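Local coordinates for protein putative creatinine amidohydrolase (Bacteroides fragilis, PDB 3LUB) that is a putative zinc-dependent amidohydrolase of the creatininase superfamily, probably hydrolysing carbon-nitrogen bonds in linear amides, at residues F[21-25]-F[244-248]. Coordinates in Å, arbitrary orientation, origin at the centre of the assembly. Numbering follows the deposited sequence.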
# COMPACT_ATOMS: atom_id res chain seq x y z
N TYR F 21 16.67 29.87 -6.52
CA TYR F 21 16.89 29.16 -5.27
C TYR F 21 17.81 27.98 -5.52
O TYR F 21 17.65 27.26 -6.49
CB TYR F 21 15.57 28.74 -4.61
CG TYR F 21 14.79 29.91 -4.07
CD1 TYR F 21 13.93 30.63 -4.89
CD2 TYR F 21 14.92 30.31 -2.78
CE1 TYR F 21 13.25 31.73 -4.41
CE2 TYR F 21 14.21 31.39 -2.29
CZ TYR F 21 13.39 32.11 -3.14
OH TYR F 21 12.71 33.22 -2.68
N ASP F 22 18.78 27.82 -4.64
CA ASP F 22 19.81 26.79 -4.74
C ASP F 22 19.48 25.55 -3.90
O ASP F 22 19.55 24.40 -4.40
CB ASP F 22 21.15 27.35 -4.26
CG ASP F 22 21.65 28.47 -5.14
OD1 ASP F 22 21.92 28.17 -6.31
OD2 ASP F 22 21.75 29.63 -4.66
N VAL F 23 19.14 25.78 -2.64
CA VAL F 23 18.84 24.67 -1.70
C VAL F 23 17.48 24.85 -1.08
O VAL F 23 17.09 25.97 -0.84
CB VAL F 23 19.92 24.57 -0.61
CG1 VAL F 23 19.74 23.31 0.23
CG2 VAL F 23 21.31 24.64 -1.25
N ILE F 24 16.75 23.74 -0.86
CA ILE F 24 15.46 23.76 -0.13
C ILE F 24 15.69 23.15 1.24
O ILE F 24 16.39 22.15 1.39
CB ILE F 24 14.33 22.95 -0.88
CG1 ILE F 24 14.26 23.31 -2.39
CG2 ILE F 24 12.97 23.05 -0.16
CD1 ILE F 24 14.22 24.78 -2.72
N ILE F 25 15.11 23.75 2.26
CA ILE F 25 15.23 23.24 3.63
C ILE F 25 13.86 22.85 4.09
O ILE F 25 12.95 23.67 4.04
CB ILE F 25 15.80 24.27 4.63
CG1 ILE F 25 16.91 25.15 3.99
CG2 ILE F 25 16.27 23.56 5.80
CD1 ILE F 25 18.00 24.41 3.42
N PHE F 244 24.67 24.75 3.71
CA PHE F 244 23.85 25.29 2.61
C PHE F 244 24.75 25.79 1.47
O PHE F 244 24.51 25.49 0.32
CB PHE F 244 22.94 26.47 3.04
CG PHE F 244 21.95 26.16 4.14
CD1 PHE F 244 21.80 24.89 4.67
CD2 PHE F 244 21.14 27.17 4.63
CE1 PHE F 244 20.90 24.65 5.70
CE2 PHE F 244 20.22 26.92 5.63
CZ PHE F 244 20.10 25.66 6.17
N GLU F 245 25.77 26.56 1.79
CA GLU F 245 26.65 27.13 0.74
C GLU F 245 27.36 26.06 -0.07
O GLU F 245 27.40 26.12 -1.29
CB GLU F 245 27.70 28.08 1.32
CG GLU F 245 27.17 29.44 1.81
CD GLU F 245 27.96 29.99 3.00
OE1 GLU F 245 28.90 29.29 3.44
OE2 GLU F 245 27.64 31.11 3.50
N GLU F 246 27.94 25.08 0.62
CA GLU F 246 28.67 24.00 -0.06
C GLU F 246 27.74 23.09 -0.85
O GLU F 246 28.11 22.63 -1.92
CB GLU F 246 29.44 23.16 0.94
CG GLU F 246 30.51 23.90 1.69
CD GLU F 246 30.87 23.20 2.99
OE1 GLU F 246 30.15 22.22 3.34
OE2 GLU F 246 31.84 23.60 3.66
N MSE F 247 26.54 22.82 -0.34
CA MSE F 247 25.54 22.11 -1.13
C MSE F 247 25.21 22.82 -2.42
O MSE F 247 25.10 22.17 -3.47
CB MSE F 247 24.25 21.87 -0.34
CG MSE F 247 24.37 20.78 0.69
SE MSE F 247 22.70 20.56 1.70
CE MSE F 247 21.63 19.67 0.27
N ALA F 248 25.08 24.15 -2.36
CA ALA F 248 24.82 24.99 -3.55
C ALA F 248 25.97 25.05 -4.54
O ALA F 248 25.74 25.14 -5.75
CB ALA F 248 24.47 26.41 -3.14
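Val23 overlaps a full turn of helix 226-249, its branched side chain filling the space between Phe244, Met247 and Ala248. Val23 CG2 lies 3.7 Å from Phe244 O and 4.1 Å from Ala248 CB, while Val23 CG1 meets Met247 CE at 4.1 Å; the long, unbranched selenomethionine side chain extends toward the strand and reaches Val23 with its terminal methyl. Phe244 O already accepts the helical hydrogen bond from Ala248 N (3.1 Å), and no hydrogen bond joins the two segments: the contact is apolar packing. Two residues on, Ile25 points the same way and sets CD1 over the face of the Phe244 ring, 3.8 Å from its centroid, a CH-pi contact that suits a slim aliphatic tip against a flat ring. At the other end the backbones draw closest, CA of Asp22 and CA of Ala248 being 5.5 Å apart; the small alanine permits this, with Ala248 CB 3.6 Å from Asp22 CB, while Asp22 OD2 accepts a hydrogen bond from Arg65 N. Ile24 faces away, onto Phe86 of a neighbouring subunit. The axes of strand 23-25 and helix 244-248 approach to 9.3 Å at 139°. A C-terminal helix packed on an inner strand of the parallel sheet is typical of the layered alpha/beta creatininase fold.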